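Local coordinates for protein 6-phospho-beta-d glycosidase (Streptococcus pyogenes, PDB 5FOO) that probably hydrolyses 6-phospho-beta-glucosides as a family 1 glycoside hydrolase, and holds 6-phosphocyclophellitol in its ligand pocket, at residues A[453-456]-A[457-461]; A[63-67]-A[68-72]. The protein carries 1 engineered substitution. All coordinates share one frame; numbering follows the deposited sequence.

Contact 1. Residues A[453-456]-A[457-461]; sequences FKKV and ATHNR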
ATOM      1  N   PHE A 453      -6.910 -20.488   4.070  1.00 30.00           N
ATOM      2  CA  PHE A 453      -6.920 -19.638   2.891  1.00 29.04           C
ATOM      3  C   PHE A 453      -6.562 -20.503   1.682  1.00 28.65           C
ATOM      4  O   PHE A 453      -7.024 -20.244   0.608  1.00 31.06           O
ATOM      5  CB  PHE A 453      -5.919 -18.480   3.040  1.00 28.39           C
ATOM      6  CG  PHE A 453      -5.974 -17.480   1.919  1.00 26.08           C
ATOM      7  CD1 PHE A 453      -7.112 -16.744   1.715  1.00 28.68           C
ATOM      8  CD2 PHE A 453      -4.874 -17.243   1.123  1.00 31.22           C
ATOM      9  CE1 PHE A 453      -7.183 -15.805   0.690  1.00 29.15           C
ATOM     10  CE2 PHE A 453      -4.895 -16.250   0.145  1.00 29.38           C
ATOM     11  CZ  PHE A 453      -6.076 -15.589  -0.104  1.00 27.87           C
ATOM     12  N   LYS A 454      -5.730 -21.524   1.882  1.00 30.74           N
ATOM     13  CA  LYS A 454      -5.395 -22.501   0.843  1.00 32.21           C
ATOM     14  C   LYS A 454      -6.630 -23.124   0.215  1.00 33.39           C
ATOM     15  O   LYS A 454      -6.727 -23.232  -1.008  1.00 33.91           O
ATOM     16  CB  LYS A 454      -4.470 -23.589   1.379  1.00 33.98           C
ATOM     17  CG  LYS A 454      -4.086 -24.671   0.360  1.00 35.95           C
ATOM     18  CD  LYS A 454      -3.538 -25.940   1.018  1.00 34.60           C
ATOM     19  CE  LYS A 454      -3.283 -27.006  -0.048  1.00 37.41           C
ATOM     20  NZ  LYS A 454      -2.329 -28.010   0.489  1.00 43.33           N
ATOM     21  N   LYS A 455      -7.557 -23.541   1.077  1.00 33.54           N
ATOM     22  CA  LYS A 455      -8.824 -24.066   0.680  1.00 34.88           C
ATOM     23  C   LYS A 455      -9.648 -23.090  -0.141  1.00 33.39           C
ATOM     24  O   LYS A 455     -10.197 -23.446  -1.181  1.00 33.47           O
ATOM     25  CB  LYS A 455      -9.627 -24.504   1.919  1.00 39.54           C
ATOM     26  CG  LYS A 455     -10.821 -25.371   1.550  1.00 44.68           C
ATOM     27  CD  LYS A 455     -11.528 -25.883   2.781  1.00 49.99           C
ATOM     28  CE  LYS A 455     -12.740 -26.713   2.373  1.00 58.44           C
ATOM     29  NZ  LYS A 455     -13.276 -27.499   3.528  1.00 61.22           N
ATOM     30  N   VAL A 456      -9.818 -21.885   0.380  1.00 29.60           N
ATOM     31  CA  VAL A 456     -10.507 -20.828  -0.313  1.00 28.29           C
ATOM     32  C   VAL A 456      -9.911 -20.529  -1.725  1.00 28.61           C
ATOM     33  O   VAL A 456     -10.641 -20.413  -2.678  1.00 29.71           O
ATOM     34  CB  VAL A 456     -10.508 -19.517   0.506  1.00 30.39           C
ATOM     35  CG1 VAL A 456     -11.101 -18.394  -0.289  1.00 26.63           C
ATOM     36  CG2 VAL A 456     -11.271 -19.690   1.826  1.00 30.48           C
ATOM     37  N   ALA A 457      -8.605 -20.396  -1.820  1.00 25.80           N
ATOM     38  CA  ALA A 457      -7.953 -20.058  -3.059  1.00 28.36           C
ATOM     39  C   ALA A 457      -8.089 -21.221  -4.040  1.00 33.08           C
ATOM     40  O   ALA A 457      -8.317 -20.983  -5.169  1.00 35.56           O
ATOM     41  CB  ALA A 457      -6.492 -19.807  -2.831  1.00 26.08           C
ATOM     42  N   THR A 458      -7.904 -22.454  -3.570  1.00 31.58           N
ATOM     43  CA  THR A 458      -7.892 -23.643  -4.421  1.00 33.98           C
ATOM     44  C   THR A 458      -9.286 -23.946  -4.901  1.00 33.39           C
ATOM     45  O   THR A 458      -9.464 -24.245  -6.044  1.00 33.08           O
ATOM     46  CB  THR A 458      -7.317 -24.850  -3.651  1.00 35.22           C
ATOM     47  OG1 THR A 458      -5.980 -24.526  -3.280  1.00 33.36           O
ATOM     48  CG2 THR A 458      -7.307 -26.110  -4.468  1.00 38.58           C
ATOM     49  N   HIS A 459     -10.285 -23.874  -4.047  1.00 32.80           N
ATOM     50  CA  HIS A 459     -11.650 -24.133  -4.489  1.00 33.32           C
ATOM     51  C   HIS A 459     -12.350 -22.913  -5.092  1.00 38.10           C
ATOM     52  O   HIS A 459     -13.461 -23.037  -5.620  1.00 33.90           O
ATOM     53  CB  HIS A 459     -12.459 -24.753  -3.372  1.00 36.00           C
ATOM     54  CG  HIS A 459     -11.933 -26.089  -2.952  1.00 42.08           C
ATOM     55  ND1 HIS A 459     -12.262 -26.681  -1.747  1.00 45.24           N
ATOM     56  CD2 HIS A 459     -11.104 -26.955  -3.585  1.00 42.65           C
ATOM     57  CE1 HIS A 459     -11.659 -27.855  -1.658  1.00 48.57           C
ATOM     58  NE2 HIS A 459     -10.955 -28.044  -2.764  1.00 47.97           N
ATOM     59  N   ASN A 460     -11.699 -21.752  -5.021  1.00 31.95           N
ATOM     60  CA  ASN A 460     -12.255 -20.503  -5.515  1.00 34.52           C
ATOM     61  C   ASN A 460     -13.584 -20.161  -4.899  1.00 30.22           C
ATOM     62  O   ASN A 460     -14.468 -19.663  -5.570  1.00 32.53           O
ATOM     63  CB  ASN A 460     -12.305 -20.483  -7.057  1.00 35.94           C
ATOM     64  CG  ASN A 460     -12.239 -19.061  -7.618  1.00 38.93           C
ATOM     65  OD1 ASN A 460     -11.628 -18.168  -7.017  1.00 35.56           O
ATOM     66  ND2 ASN A 460     -12.920 -18.828  -8.732  1.00 40.56           N
ATOM     67  N   ARG A 461     -13.707 -20.396  -3.593  1.00 31.08           N
ATOM     68  CA  ARG A 461     -14.948 -20.141  -2.865  1.00 32.96           C
ATOM     69  C   ARG A 461     -14.782 -20.181  -1.327  1.00 32.17           C
ATOM     70  O   ARG A 461     -13.798 -20.713  -0.793  1.00 31.71           O
ATOM     71  CB  ARG A 461     -16.011 -21.194  -3.263  1.00 37.96           C
ATOM     72  CG  ARG A 461     -15.709 -22.584  -2.668  1.00 34.99           C
ATOM     73  CD  ARG A 461     -16.480 -23.665  -3.405  1.00 36.01           C
ATOM     74  NE  ARG A 461     -16.465 -24.887  -2.620  1.00 38.06           N
ATOM     75  CZ  ARG A 461     -17.023 -26.027  -3.012  1.00 38.87           C
ATOM     76  NH1 ARG A 461     -17.672 -26.079  -4.132  1.00 39.00           N
ATOM     77  NH2 ARG A 461     -16.985 -27.089  -2.249  1.00 38.80           N
TER
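The last turn of helix 448-459 packs along itself here, at the C-terminal end of the helix, where the side chains of Thr-458 and His-459 lean back on the carbonyls of Lys-454 and Lys-455. Lys-454 O is gripped twice by one residue: Thr-458 N donates to it at 2.9 Å, and Thr-458 OG1 reaches the same Lys-454 O at 2.7 Å from the opposite face of the carbonyl plane. With OG1 beside its own backbone N (chi1 -61°), the hydroxyl of Thr-458 is carried back along the helix, and the aliphatic start of Lys-454 runs alongside it, CG 4.1 Å from OG1. One residue further on, His-459 N donates to Lys-455 O in a nearly straight bond, while the imidazole slants across the extended Lys-455 chain, ND1 of His-459 lying 3.8 Å from CG of Lys-455.

Asn-460 is the first residue to leave helical geometry, with positive phi (57°). Arg-461 N then turns back to Val-456 O, 3.2 Å away, meeting it in the carbonyl plane on a lone pair; in return Val-456 CA makes a CH...O contact of 3.3 Å with Arg-461 O. The carboxamide of Asn-460 is held by the N-terminal segment, OD1 by Trp-10 NE1 on barrel strand 9-13 and ND2 by the carbonyl of Pro-5 just before it. Val-456 and Ala-457 also rest on Trp-10, and Phe-453 is buried against Tyr-413 and Val-415 of strand 410-416.

Contact 2. Residues A[63-67]-A[68-72]; sequences TLLAS and LGHNS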
ATOM      1  N   THR A  63       7.798 -21.165  -3.158  1.00 30.48           N
ATOM      2  CA  THR A  63       7.481 -22.570  -3.171  1.00 32.36           C
ATOM      3  C   THR A  63       6.436 -22.884  -2.078  1.00 30.44           C
ATOM      4  O   THR A  63       5.414 -23.512  -2.368  1.00 26.96           O
ATOM      5  CB  THR A  63       8.771 -23.430  -3.070  1.00 34.16           C
ATOM      6  OG1 THR A  63       9.567 -23.179  -4.215  1.00 34.30           O
ATOM      7  CG2 THR A  63       8.464 -24.913  -3.025  1.00 34.59           C
ATOM      8  N   LEU A  64       6.642 -22.390  -0.863  1.00 29.66           N
ATOM      9  CA  LEU A  64       5.641 -22.580   0.193  1.00 27.31           C
ATOM     10  C   LEU A  64       4.323 -21.960  -0.103  1.00 28.31           C
ATOM     11  O   LEU A  64       3.276 -22.580   0.115  1.00 29.22           O
ATOM     12  CB  LEU A  64       6.159 -22.015   1.498  1.00 28.28           C
ATOM     13  CG  LEU A  64       5.251 -22.227   2.735  1.00 29.62           C
ATOM     14  CD1 LEU A  64       5.154 -23.693   3.210  1.00 28.92           C
ATOM     15  CD2 LEU A  64       5.809 -21.337   3.819  1.00 33.78           C
ATOM     16  N   LEU A  65       4.333 -20.707  -0.568  1.00 29.47           N
ATOM     17  CA  LEU A  65       3.073 -20.029  -0.900  1.00 26.48           C
ATOM     18  C   LEU A  65       2.320 -20.740  -2.061  1.00 27.23           C
ATOM     19  O   LEU A  65       1.098 -20.841  -2.032  1.00 24.91           O
ATOM     20  CB  LEU A  65       3.355 -18.555  -1.259  1.00 27.68           C
ATOM     21  CG  LEU A  65       3.907 -17.738  -0.071  1.00 29.92           C
ATOM     22  CD1 LEU A  65       3.975 -16.272  -0.379  1.00 30.78           C
ATOM     23  CD2 LEU A  65       3.073 -17.909   1.204  1.00 29.09           C
ATOM     24  N   ALA A  66       3.055 -21.266  -3.040  1.00 28.15           N
ATOM     25  CA  ALA A  66       2.432 -22.075  -4.079  1.00 33.64           C
ATOM     26  C   ALA A  66       1.779 -23.275  -3.474  1.00 33.57           C
ATOM     27  O   ALA A  66       0.647 -23.565  -3.815  1.00 31.34           O
ATOM     28  CB  ALA A  66       3.398 -22.531  -5.152  1.00 32.07           C
ATOM     29  N   SER A  67       2.476 -23.976  -2.568  1.00 36.44           N
ATOM     30  CA  SER A  67       1.864 -25.152  -1.912  1.00 33.57           C
ATOM     31  C   SER A  67       0.648 -24.762  -1.051  1.00 33.30           C
ATOM     32  O   SER A  67      -0.210 -25.577  -0.830  1.00 33.42           O
ATOM     33  CB  SER A  67       2.894 -25.906  -1.078  1.00 33.74           C
ATOM     34  OG  SER A  67       3.267 -25.144   0.098  1.00 36.86           O
ATOM     35  N   LEU A  68       0.558 -23.495  -0.614  1.00 30.13           N
ATOM     36  CA  LEU A  68      -0.600 -22.988   0.122  1.00 27.76           C
ATOM     37  C   LEU A  68      -1.662 -22.302  -0.748  1.00 29.59           C
ATOM     38  O   LEU A  68      -2.474 -21.510  -0.234  1.00 28.04           O
ATOM     39  CB  LEU A  68      -0.135 -22.074   1.237  1.00 27.44           C
ATOM     40  CG  LEU A  68       0.785 -22.715   2.296  1.00 30.59           C
ATOM     41  CD1 LEU A  68       1.549 -21.676   3.068  1.00 31.31           C
ATOM     42  CD2 LEU A  68       0.001 -23.601   3.273  1.00 35.14           C
ATOM     43  N   GLY A  69      -1.650 -22.610  -2.057  1.00 32.10           N
ATOM     44  CA  GLY A  69      -2.719 -22.252  -2.995  1.00 29.72           C
ATOM     45  C   GLY A  69      -2.655 -20.845  -3.600  1.00 29.53           C
ATOM     46  O   GLY A  69      -3.588 -20.426  -4.280  1.00 31.69           O
ATOM     47  N   HIS A  70      -1.606 -20.091  -3.312  1.00 27.66           N
ATOM     48  CA  HIS A  70      -1.519 -18.703  -3.817  1.00 27.69           C
ATOM     49  C   HIS A  70      -1.289 -18.746  -5.332  1.00 25.57           C
ATOM     50  O   HIS A  70      -0.444 -19.501  -5.786  1.00 23.81           O
ATOM     51  CB  HIS A  70      -0.393 -17.942  -3.108  1.00 26.21           C
ATOM     52  CG  HIS A  70      -0.645 -17.738  -1.638  1.00 28.78           C
ATOM     53  ND1 HIS A  70      -0.038 -16.735  -0.911  1.00 29.57           N
ATOM     54  CD2 HIS A  70      -1.485 -18.369  -0.769  1.00 32.00           C
ATOM     55  CE1 HIS A  70      -0.459 -16.777   0.343  1.00 29.99           C
ATOM     56  NE2 HIS A  70      -1.324 -17.772   0.461  1.00 32.49           N
ATOM     57  N   ASN A  71      -2.039 -17.974  -6.101  1.00 25.70           N
ATOM     58  CA  ASN A  71      -1.746 -17.825  -7.554  1.00 25.02           C
ATOM     59  C   ASN A  71      -1.121 -16.497  -7.985  1.00 26.35           C
ATOM     60  O   ASN A  71      -0.825 -16.292  -9.179  1.00 23.47           O
ATOM     61  CB  ASN A  71      -3.021 -18.078  -8.355  1.00 27.22           C
ATOM     62  CG  ASN A  71      -4.075 -17.029  -8.086  1.00 33.11           C
ATOM     63  OD1 ASN A  71      -3.761 -15.856  -7.784  1.00 27.19           O
ATOM     64  ND2 ASN A  71      -5.336 -17.411  -8.261  1.00 33.66           N
ATOM     65  N   SER A  72      -0.855 -15.625  -7.008  1.00 24.85           N
ATOM     66  CA  SER A  72      -0.354 -14.303  -7.232  1.00 23.65           C
ATOM     67  C   SER A  72       0.387 -13.830  -5.943  1.00 25.46           C
ATOM     68  O   SER A  72       0.183 -14.405  -4.881  1.00 26.43           O
ATOM     69  CB  SER A  72      -1.484 -13.379  -7.606  1.00 23.41           C
ATOM     70  OG  SER A  72      -2.543 -13.469  -6.690  1.00 27.33           O
TER
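Leu-68, the first residue beyond helix 54-67, folds its side chain back over the last turn: its CD1 meets CG of Leu-64 at 3.8 Å, the two chains crossing at a slant, and its CG packs 3.3 Å from Leu-64 O. The same carbonyl receives two hydrogen bonds, from Leu-68 N at 3.0 Å and from Ser-67 OG at 2.6 Å. With its OG between its own backbone N and carbonyl carbon (chi1 70°), Ser-67 turns its hydroxyl onto the carbonyl three residues earlier.

A Schellman motif ends the helix. His-70 N bonds to Leu-65 O at 3.1 Å, and Gly-69 N to Ala-66 O at 3.0 Å, the latter coming from above the carbonyl plane. Gly-69 is the C-prime residue, its positive phi (84°) turning the chain aside from the helix axis and setting His-70 beside Leu-65. There the imidazole lies across Leu-65, its CE1 3.8 Å from Leu-65 CD2 and its ND1 near Leu-65 CB. This buried side, made by Leu-65, Leu-68 and His-70, is tightly filled, whereas Ser-67 lies on the exposed side; Ala-66, its methyl turned from 68-72, meets Asn-109 and Ile-111 instead.

Beyond the motif the chain enters strand 72-76 of the barrel. The carboxamide of Asn-71 bonds to Trp-10 N, on neighbouring strand 9-13, and to Phe-8 O, just before that strand, and Ser-72 OG bonds to both Asn-71 OD1 and His-414. Leu-68 is covered by Ala-450 and Tyr-451 of helix 448-459 and, together with Leu-64, by Val-435 of strand 435-437; Leu-65 abuts Pro-418.

Overall arrangement
Both contacts are C-terminal helix ends on the outside of the TIM barrel, their centres about 11 Å apart, and the two ends touch. Ala-457 CB lies 3.3 Å from Gly-69 O, Lys-454 CB packs on Leu-68 O, and the rings of Phe-453 and His-70 meet nearly at right angles. Each has a buried inner side and an exposed outer one. Contact 1 closes its helix with an asparagine of positive phi anchored to Trp-10, and its outer side is polar, with lysine, threonine and histidine. Contact 2 uses a glycine in a Schellman motif and a leucine-rich inner side, then leads directly into barrel strand 72-76, with Asn-71 also bonded to Trp-10.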